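Local coordinates for protein DNA polymerase (Bacillus phage phi29, PDB 2PY5) that copies the linear viral genome by protein-primed, strand-displacing DNA synthesis with high processivity and proofreads its product with a 3'-5' exonuclease, at residues F[125-138]-F[374-386]. The protein carries 2 engineered substitutions. Residues are numbered along the deposited sequence; the frame is centred on the assembly and turned at random.
Sequences KLPFPVKKIAKDFK and SEGAIKQLAKLML. With nucleotides of chain A.
The Phe137 ring has Ala377 O over the rim of one face and Ile133 CG2, from helix 130-136, over the rim of the other. Ala377 CA makes an off-centre CH-pi contact 4.3 Å from the Phe137 ring centroid, while Ala377 CB comes obliquely to within 3.4 Å of Phe137 CD2. Along the ring, Gln380 CB meets Phe137 CE1 and Leu381 CD2 meets Phe137 CZ. The second ring, Phe128, carries Pro127 CG toward the rim of one face, and Leu384 CD1 approaches Phe128 CZ obliquely. The same Leu384 CD1 meets the outer end of the Pro127 ring, 3.7 Å from Pro127 CG. An exonuclease domain rests on a polymerase domain through such contacts: the C-terminal end of helix 130-136, closed by a Schellman motif at Lys138, abuts helix 376-386, which bears the nucleotide-binding Lys383, the two axes running at 117°. Gln380 CG lies against Asp136 CB, and the bend at chi2 (-39°) folds the Gln380 amide back toward Gly376 O, its plane turned 55° from the Phe137 ring. Gln380 NE2 donates to Gly376 O from above the carbonyl plane, and Lys383 NZ donates to Gln380 OE1 (3.1 Å), fixing the amide at both ends. At the N-terminal end of helix 130-136, Val130 N donates a nearly straight hydrogen bond, 3.0 Å, to OP1 of DT6 of chain A.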
ATOM      1  N   LYS F 125       1.372  -9.753  -5.111  1.00 29.90           N
ATOM      2  CA  LYS F 125       1.033 -10.895  -4.261  1.00 29.60           C
ATOM      3  C   LYS F 125       1.576 -10.751  -2.832  1.00 30.12           C
ATOM      4  O   LYS F 125       0.894 -11.090  -1.866  1.00 28.20           O
ATOM      5  CB  LYS F 125       1.615 -12.152  -4.897  1.00 31.20           C
ATOM      6  CG  LYS F 125       0.978 -12.526  -6.221  1.00 34.09           C
ATOM      7  CD  LYS F 125       0.056 -13.703  -6.107  1.00 38.02           C
ATOM      8  CE  LYS F 125      -1.016 -13.498  -5.053  1.00 36.90           C
ATOM      9  NZ  LYS F 125      -2.052 -14.566  -5.007  1.00 34.28           N
ATOM     10  N   LEU F 126       2.805 -10.251  -2.733  1.00 29.54           N
ATOM     11  CA  LEU F 126       3.587 -10.166  -1.519  1.00 29.78           C
ATOM     12  C   LEU F 126       4.129  -8.732  -1.443  1.00 28.73           C
ATOM     13  O   LEU F 126       5.238  -8.453  -1.887  1.00 29.45           O
ATOM     14  CB  LEU F 126       4.719 -11.207  -1.571  1.00 32.38           C
ATOM     15  CG  LEU F 126       4.256 -12.674  -1.672  1.00 32.25           C
ATOM     16  CD1 LEU F 126       5.434 -13.562  -2.149  1.00 32.80           C
ATOM     17  CD2 LEU F 126       3.677 -13.160  -0.343  1.00 33.54           C
ATOM     18  N   PRO F 127       3.307  -7.798  -0.919  1.00 28.80           N
ATOM     19  CA  PRO F 127       3.636  -6.363  -0.998  1.00 28.67           C
ATOM     20  C   PRO F 127       4.694  -5.874   0.014  1.00 31.12           C
ATOM     21  O   PRO F 127       4.426  -5.005   0.849  1.00 32.08           O
ATOM     22  CB  PRO F 127       2.272  -5.703  -0.789  1.00 28.94           C
ATOM     23  CG  PRO F 127       1.574  -6.651   0.154  1.00 29.10           C
ATOM     24  CD  PRO F 127       1.963  -8.015  -0.346  1.00 28.41           C
ATOM     25  N   PHE F 128       5.895  -6.444  -0.080  1.00 29.54           N
ATOM     26  CA  PHE F 128       7.018  -6.114   0.804  1.00 27.89           C
ATOM     27  C   PHE F 128       8.281  -6.322   0.013  1.00 28.45           C
ATOM     28  O   PHE F 128       8.266  -7.086  -0.939  1.00 30.66           O
ATOM     29  CB  PHE F 128       7.056  -7.034   2.032  1.00 29.66           C
ATOM     30  CG  PHE F 128       5.713  -7.321   2.622  1.00 32.32           C
ATOM     31  CD1 PHE F 128       5.004  -8.451   2.238  1.00 34.23           C
ATOM     32  CD2 PHE F 128       5.173  -6.466   3.550  1.00 34.56           C
ATOM     33  CE1 PHE F 128       3.745  -8.717   2.793  1.00 36.17           C
ATOM     34  CE2 PHE F 128       3.921  -6.719   4.117  1.00 35.25           C
ATOM     35  CZ  PHE F 128       3.215  -7.849   3.724  1.00 32.95           C
ATOM     36  N   PRO F 129       9.383  -5.665   0.412  1.00 29.60           N
ATOM     37  CA  PRO F 129      10.656  -6.006  -0.239  1.00 29.85           C
ATOM     38  C   PRO F 129      11.033  -7.476  -0.011  1.00 30.75           C
ATOM     39  O   PRO F 129      10.616  -8.074   0.981  1.00 30.62           O
ATOM     40  CB  PRO F 129      11.669  -5.101   0.453  1.00 31.86           C
ATOM     41  CG  PRO F 129      10.890  -4.046   1.132  1.00 32.99           C
ATOM     42  CD  PRO F 129       9.535  -4.622   1.431  1.00 30.85           C
ATOM     43  N   VAL F 130      11.840  -8.028  -0.913  1.00 32.78           N
ATOM     44  CA  VAL F 130      12.308  -9.419  -0.801  1.00 33.27           C
ATOM     45  C   VAL F 130      12.949  -9.727   0.562  1.00 32.94           C
ATOM     46  O   VAL F 130      12.656 -10.741   1.192  1.00 30.98           O
ATOM     47  CB  VAL F 130      13.296  -9.762  -1.936  1.00 32.26           C
ATOM     48  CG1 VAL F 130      13.842 -11.185  -1.756  1.00 36.14           C
ATOM     49  CG2 VAL F 130      12.612  -9.625  -3.272  1.00 33.89           C
ATOM     50  N   LYS F 131      13.810  -8.836   1.033  1.00 30.73           N
ATOM     51  CA  LYS F 131      14.467  -9.023   2.315  1.00 32.09           C
ATOM     52  C   LYS F 131      13.471  -9.124   3.474  1.00 31.47           C
ATOM     53  O   LYS F 131      13.670  -9.913   4.383  1.00 31.96           O
ATOM     54  CB  LYS F 131      15.449  -7.881   2.568  1.00 35.64           C
ATOM     55  CG  LYS F 131      16.669  -7.936   1.667  1.00 38.91           C
ATOM     56  CD  LYS F 131      17.728  -8.889   2.211  1.00 43.23           C
ATOM     57  CE  LYS F 131      19.101  -8.614   1.623  1.00 44.93           C
ATOM     58  NZ  LYS F 131      20.172  -9.197   2.486  1.00 47.04           N
ATOM     59  N   LYS F 132      12.399  -8.327   3.431  1.00 30.51           N
ATOM     60  CA  LYS F 132      11.376  -8.362   4.475  1.00 31.76           C
ATOM     61  C   LYS F 132      10.545  -9.641   4.389  1.00 28.62           C
ATOM     62  O   LYS F 132      10.221 -10.244   5.413  1.00 30.04           O
ATOM     63  CB  LYS F 132      10.477  -7.133   4.404  1.00 34.67           C
ATOM     64  CG  LYS F 132       9.362  -7.130   5.429  1.00 36.71           C
ATOM     65  CD  LYS F 132       8.771  -5.736   5.640  1.00 39.20           C
ATOM     66  CE  LYS F 132       7.505  -5.794   6.483  1.00 40.45           C
ATOM     67  NZ  LYS F 132       7.746  -6.399   7.820  1.00 41.06           N
ATOM     68  N   ILE F 133      10.213 -10.053   3.166  1.00 29.74           N
ATOM     69  CA  ILE F 133       9.549 -11.339   2.959  1.00 28.89           C
ATOM     70  C   ILE F 133      10.357 -12.478   3.562  1.00 29.29           C
ATOM     71  O   ILE F 133       9.825 -13.313   4.272  1.00 28.11           O
ATOM     72  CB  ILE F 133       9.297 -11.626   1.460  1.00 30.84           C
ATOM     73  CG1 ILE F 133       8.273 -10.632   0.904  1.00 30.38           C
ATOM     74  CG2 ILE F 133       8.804 -13.077   1.270  1.00 30.66           C
ATOM     75  CD1 ILE F 133       8.209 -10.549  -0.608  1.00 32.17           C
ATOM     76  N   ALA F 134      11.655 -12.512   3.306  1.00 28.62           N
ATOM     77  CA  ALA F 134      12.475 -13.593   3.857  1.00 29.92           C
ATOM     78  C   ALA F 134      12.439 -13.585   5.386  1.00 29.40           C
ATOM     79  O   ALA F 134      12.304 -14.630   6.019  1.00 30.81           O
ATOM     80  CB  ALA F 134      13.912 -13.497   3.343  1.00 31.91           C
ATOM     81  N   LYS F 135      12.540 -12.399   5.977  1.00 30.24           N
ATOM     82  CA  LYS F 135      12.519 -12.261   7.431  1.00 29.45           C
ATOM     83  C   LYS F 135      11.198 -12.744   8.028  1.00 29.69           C
ATOM     84  O   LYS F 135      11.175 -13.611   8.901  1.00 29.67           O
ATOM     85  CB  LYS F 135      12.751 -10.797   7.812  1.00 32.00           C
ATOM     86  N   ASP F 136      10.102 -12.182   7.525  1.00 29.87           N
ATOM     87  CA  ASP F 136       8.769 -12.429   8.089  1.00 30.81           C
ATOM     88  C   ASP F 136       8.253 -13.837   7.788  1.00 29.96           C
ATOM     89  O   ASP F 136       7.523 -14.426   8.601  1.00 29.09           O
ATOM     90  CB  ASP F 136       7.767 -11.396   7.559  1.00 33.61           C
ATOM     91  CG  ASP F 136       8.062  -9.985   8.031  1.00 35.82           C
ATOM     92  OD1 ASP F 136       8.772  -9.811   9.053  1.00 37.37           O
ATOM     93  OD2 ASP F 136       7.567  -9.045   7.371  1.00 37.94           O
ATOM     94  N   PHE F 137       8.640 -14.378   6.635  1.00 29.53           N
ATOM     95  CA  PHE F 137       8.210 -15.718   6.222  1.00 29.40           C
ATOM     96  C   PHE F 137       9.173 -16.804   6.707  1.00 31.50           C
ATOM     97  O   PHE F 137       8.956 -17.985   6.432  1.00 33.36           O
ATOM     98  CB  PHE F 137       8.058 -15.810   4.695  1.00 30.82           C
ATOM     99  CG  PHE F 137       6.783 -15.196   4.153  1.00 32.76           C
ATOM    100  CD1 PHE F 137       6.485 -13.856   4.367  1.00 33.21           C
ATOM    101  CD2 PHE F 137       5.902 -15.958   3.388  1.00 35.34           C
ATOM    102  CE1 PHE F 137       5.301 -13.293   3.861  1.00 34.54           C
ATOM    103  CE2 PHE F 137       4.727 -15.398   2.873  1.00 34.75           C
ATOM    104  CZ  PHE F 137       4.435 -14.071   3.107  1.00 32.15           C
ATOM    105  N   LYS F 138      10.215 -16.404   7.444  1.00 31.78           N
ATOM    106  CA  LYS F 138      11.207 -17.323   8.028  1.00 32.44           C
ATOM    107  C   LYS F 138      11.916 -18.157   6.960  1.00 33.25           C
ATOM    108  O   LYS F 138      12.036 -19.375   7.090  1.00 35.09           O
ATOM    109  CB  LYS F 138      10.576 -18.231   9.092  1.00 34.05           C
ATOM    110  CG  LYS F 138       9.696 -17.507  10.082  1.00 36.06           C
ATOM    111  CD  LYS F 138      10.441 -16.428  10.862  1.00 39.23           C
ATOM    112  CE  LYS F 138      11.431 -17.010  11.849  1.00 42.35           C
ATOM    113  NZ  LYS F 138      11.776 -16.026  12.922  1.00 45.19           N
ATOM    114  N   SER F 374      -1.060 -19.458  14.212  1.00 33.19           N
ATOM    115  CA  SER F 374      -0.016 -19.778  13.249  1.00 33.85           C
ATOM    116  C   SER F 374       1.219 -18.924  13.486  1.00 35.04           C
ATOM    117  O   SER F 374       1.189 -17.966  14.254  1.00 33.56           O
ATOM    118  CB  SER F 374      -0.533 -19.557  11.833  1.00 36.28           C
ATOM    119  OG  SER F 374      -1.757 -20.244  11.637  1.00 39.49           O
ATOM    120  N   GLU F 375       2.307 -19.283  12.818  1.00 35.52           N
ATOM    121  CA  GLU F 375       3.552 -18.535  12.915  1.00 34.66           C
ATOM    122  C   GLU F 375       4.131 -18.337  11.538  1.00 34.66           C
ATOM    123  O   GLU F 375       3.657 -18.924  10.564  1.00 38.02           O
ATOM    124  CB  GLU F 375       4.554 -19.267  13.810  1.00 38.25           C
ATOM    125  CG  GLU F 375       4.258 -19.131  15.288  1.00 40.23           C
ATOM    126  N   GLY F 376       5.137 -17.474  11.464  1.00 32.71           N
ATOM    127  CA  GLY F 376       5.863 -17.217  10.226  1.00 29.63           C
ATOM    128  C   GLY F 376       4.988 -16.945   9.024  1.00 29.95           C
ATOM    129  O   GLY F 376       4.095 -16.100   9.071  1.00 31.72           O
ATOM    130  N   ALA F 377       5.250 -17.679   7.941  1.00 29.32           N
ATOM    131  CA  ALA F 377       4.605 -17.444   6.670  1.00 28.60           C
ATOM    132  C   ALA F 377       3.082 -17.431   6.727  1.00 29.74           C
ATOM    133  O   ALA F 377       2.450 -16.495   6.256  1.00 31.17           O
ATOM    134  CB  ALA F 377       5.106 -18.460   5.614  1.00 29.76           C
ATOM    135  N   ILE F 378       2.483 -18.461   7.304  1.00 28.91           N
ATOM    136  CA  ILE F 378       1.025 -18.544   7.327  1.00 28.97           C
ATOM    137  C   ILE F 378       0.409 -17.398   8.154  1.00 29.97           C
ATOM    138  O   ILE F 378      -0.671 -16.877   7.818  1.00 31.73           O
ATOM    139  CB  ILE F 378       0.546 -19.923   7.803  1.00 30.74           C
ATOM    140  CG1 ILE F 378       0.868 -20.953   6.719  1.00 32.29           C
ATOM    141  CG2 ILE F 378      -0.943 -19.911   8.100  1.00 35.45           C
ATOM    142  CD1 ILE F 378       0.608 -22.371   7.145  1.00 33.44           C
ATOM    143  N   LYS F 379       1.104 -16.997   9.221  1.00 29.63           N
ATOM    144  CA  LYS F 379       0.649 -15.855  10.012  1.00 29.92           C
ATOM    145  C   LYS F 379       0.641 -14.596   9.151  1.00 31.18           C
ATOM    146  O   LYS F 379      -0.311 -13.833   9.189  1.00 31.47           O
ATOM    147  CB  LYS F 379       1.531 -15.622  11.231  1.00 30.76           C
ATOM    148  CG  LYS F 379       1.040 -14.480  12.114  1.00 34.01           C
ATOM    149  CD  LYS F 379       1.884 -14.330  13.344  1.00 35.23           C
ATOM    150  CE  LYS F 379       1.270 -13.360  14.320  1.00 39.06           C
ATOM    151  NZ  LYS F 379       1.930 -13.449  15.649  1.00 40.79           N
ATOM    152  N   GLN F 380       1.700 -14.389   8.367  1.00 30.80           N
ATOM    153  CA  GLN F 380       1.773 -13.200   7.509  1.00 30.46           C
ATOM    154  C   GLN F 380       0.661 -13.199   6.483  1.00 31.38           C
ATOM    155  O   GLN F 380       0.153 -12.145   6.102  1.00 31.66           O
ATOM    156  CB  GLN F 380       3.116 -13.122   6.750  1.00 29.82           C
ATOM    157  CG  GLN F 380       4.348 -13.159   7.612  1.00 31.52           C
ATOM    158  CD  GLN F 380       4.206 -12.369   8.886  1.00 32.20           C
ATOM    159  OE1 GLN F 380       3.911 -11.175   8.859  1.00 34.28           O
ATOM    160  NE2 GLN F 380       4.414 -13.035  10.019  1.00 33.61           N
ATOM    161  N   LEU F 381       0.325 -14.381   5.976  1.00 32.16           N
ATOM    162  CA  LEU F 381      -0.704 -14.483   4.969  1.00 31.52           C
ATOM    163  C   LEU F 381      -2.074 -14.191   5.563  1.00 31.59           C
ATOM    164  O   LEU F 381      -2.909 -13.592   4.900  1.00 31.38           O
ATOM    165  CB  LEU F 381      -0.683 -15.847   4.302  1.00 32.97           C
ATOM    166  CG  LEU F 381       0.547 -16.102   3.442  1.00 32.14           C
ATOM    167  CD1 LEU F 381       0.512 -17.559   3.002  1.00 33.56           C
ATOM    168  CD2 LEU F 381       0.629 -15.156   2.243  1.00 32.17           C
ATOM    169  N   ALA F 382      -2.288 -14.593   6.814  1.00 29.65           N
ATOM    170  CA  ALA F 382      -3.547 -14.271   7.506  1.00 30.83           C
ATOM    171  C   ALA F 382      -3.690 -12.764   7.694  1.00 31.92           C
ATOM    172  O   ALA F 382      -4.763 -12.199   7.493  1.00 33.13           O
ATOM    173  CB  ALA F 382      -3.617 -14.998   8.843  1.00 32.23           C
ATOM    174  N   LYS F 383      -2.600 -12.104   8.069  1.00 31.56           N
ATOM    175  CA  LYS F 383      -2.579 -10.651   8.179  1.00 31.90           C
ATOM    176  C   LYS F 383      -2.884 -10.015   6.831  1.00 32.49           C
ATOM    177  O   LYS F 383      -3.650  -9.061   6.723  1.00 30.90           O
ATOM    178  CB  LYS F 383      -1.220 -10.196   8.692  1.00 30.50           C
ATOM    179  CG  LYS F 383      -0.952 -10.649  10.124  1.00 33.28           C
ATOM    180  CD  LYS F 383       0.510 -10.570  10.489  1.00 38.04           C
ATOM    181  CE  LYS F 383       1.026  -9.165  10.500  1.00 40.89           C
ATOM    182  NZ  LYS F 383       2.494  -9.168  10.826  1.00 44.50           N
ATOM    183  N   LEU F 384      -2.275 -10.562   5.784  1.00 31.99           N
ATOM    184  CA  LEU F 384      -2.500 -10.058   4.451  1.00 31.13           C
ATOM    185  C   LEU F 384      -3.970 -10.183   4.042  1.00 32.50           C
ATOM    186  O   LEU F 384      -4.547  -9.255   3.477  1.00 32.89           O
ATOM    187  CB  LEU F 384      -1.579 -10.786   3.460  1.00 34.33           C
ATOM    188  CG  LEU F 384      -1.334 -10.160   2.106  1.00 35.17           C
ATOM    189  CD1 LEU F 384      -0.752  -8.743   2.188  1.00 31.83           C
ATOM    190  CD2 LEU F 384      -0.386 -11.081   1.344  1.00 34.65           C
ATOM    191  N   MET F 385      -4.603 -11.306   4.367  1.00 30.54           N
ATOM    192  CA  MET F 385      -6.020 -11.483   4.049  1.00 31.21           C
ATOM    193  C   MET F 385      -6.896 -10.453   4.786  1.00 32.23           C
ATOM    194  O   MET F 385      -7.799  -9.855   4.213  1.00 33.83           O
ATOM    195  CB  MET F 385      -6.477 -12.899   4.396  1.00 31.80           C
ATOM    196  CG  MET F 385      -5.965 -13.963   3.430  1.00 32.35           C
ATOM    197  SD  MET F 385      -6.689 -13.844   1.798  1.00 33.39           S
ATOM    198  CE  MET F 385      -8.364 -14.443   2.078  1.00 34.62           C
ATOM    199  N   LEU F 386      -6.604 -10.239   6.056  1.00 32.38           N
ATOM    200  CA  LEU F 386      -7.362  -9.282   6.869  1.00 31.85           C
ATOM    201  C   LEU F 386      -7.163  -7.851   6.393  1.00 31.77           C
ATOM    202  O   LEU F 386      -8.094  -7.046   6.417  1.00 33.70           O
ATOM    203  CB  LEU F 386      -6.933  -9.400   8.331  1.00 32.24           C
ATOM    204  CG  LEU F 386      -7.428 -10.669   9.025  1.00 32.84           C
ATOM    205  CD1 LEU F 386      -6.642 -10.931  10.295  1.00 34.53           C
ATOM    206  CD2 LEU F 386      -8.936 -10.579   9.328  1.00 34.69           C
TER
ATOM    207  P    DT A   6      12.717  -4.834  -3.404  1.00 23.67           P
ATOM    208  OP1  DT A   6      12.643  -6.284  -3.269  1.00 23.00           O
ATOM    209  OP2  DT A   6      13.549  -4.026  -2.506  1.00 24.62           O
ATOM    210  O5'  DT A   6      13.297  -4.479  -4.861  1.00 22.86           O
ATOM    211  C5'  DT A   6      12.942  -5.263  -5.988  1.00 22.53           C
ATOM    212  C4'  DT A   6      13.514  -4.580  -7.208  1.00 20.85           C
ATOM    213  O4'  DT A   6      12.938  -3.274  -7.381  1.00 21.97           O
ATOM    214  C3'  DT A   6      15.014  -4.329  -7.107  1.00 22.76           C
ATOM    215  O3'  DT A   6      15.761  -5.490  -7.467  1.00 24.27           O
ATOM    216  C2'  DT A   6      15.204  -3.157  -8.061  1.00 23.07           C
ATOM    217  C1'  DT A   6      13.868  -2.425  -8.029  1.00 24.15           C
ATOM    218  N1   DT A   6      13.885  -1.145  -7.261  1.00 22.32           N
ATOM    219  C2   DT A   6      13.273  -0.051  -7.819  1.00 22.89           C
ATOM    220  O2   DT A   6      12.721  -0.063  -8.901  1.00 25.49           O
ATOM    221  N3   DT A   6      13.343   1.083  -7.047  1.00 24.56           N
ATOM    222  C4   DT A   6      13.931   1.213  -5.799  1.00 24.66           C
ATOM    223  O4   DT A   6      13.921   2.282  -5.194  1.00 27.77           O
ATOM    224  C5   DT A   6      14.525   0.015  -5.263  1.00 25.44           C
ATOM    225  C7   DT A   6      15.189   0.031  -3.927  1.00 27.29           C
ATOM    226  C6   DT A   6      14.477  -1.103  -6.014  1.00 23.78           C
ATOM    227  P    DT A   5       8.533  -0.928  -0.234  1.00 33.85           P
ATOM    228  OP1  DT A   5       7.321  -1.645   0.229  1.00 36.84           O
ATOM    229  OP2  DT A   5       9.467  -0.333   0.738  1.00 35.57           O
ATOM    230  O5'  DT A   5       9.366  -1.936  -1.180  1.00 28.86           O
ATOM    231  C5'  DT A   5       8.702  -2.807  -2.054  1.00 28.12           C
ATOM    232  C4'  DT A   5       9.383  -2.794  -3.392  1.00 27.19           C
ATOM    233  O4'  DT A   5       9.144  -1.516  -3.990  1.00 30.93           O
ATOM    234  C3'  DT A   5      10.894  -2.931  -3.363  1.00 25.16           C
ATOM    235  O3'  DT A   5      11.214  -4.291  -3.454  1.00 23.90           O
ATOM    236  C2'  DT A   5      11.355  -2.164  -4.591  1.00 28.38           C
ATOM    237  C1'  DT A   5      10.216  -1.196  -4.844  1.00 31.60           C
ATOM    238  N1   DT A   5      10.518   0.206  -4.543  1.00 32.67           N
ATOM    239  C2   DT A   5      10.331   1.114  -5.544  1.00 31.74           C
ATOM    240  O2   DT A   5       9.966   0.804  -6.675  1.00 34.54           O
ATOM    241  N3   DT A   5      10.632   2.392  -5.181  1.00 36.53           N
ATOM    242  C4   DT A   5      11.053   2.833  -3.937  1.00 35.09           C
ATOM    243  O4   DT A   5      11.291   4.017  -3.737  1.00 39.17           O
ATOM    244  C5   DT A   5      11.213   1.827  -2.925  1.00 36.87           C
ATOM    245  C7   DT A   5      11.674   2.193  -1.550  1.00 35.83           C
ATOM    246  C6   DT A   5      10.941   0.560  -3.267  1.00 34.81           C
TER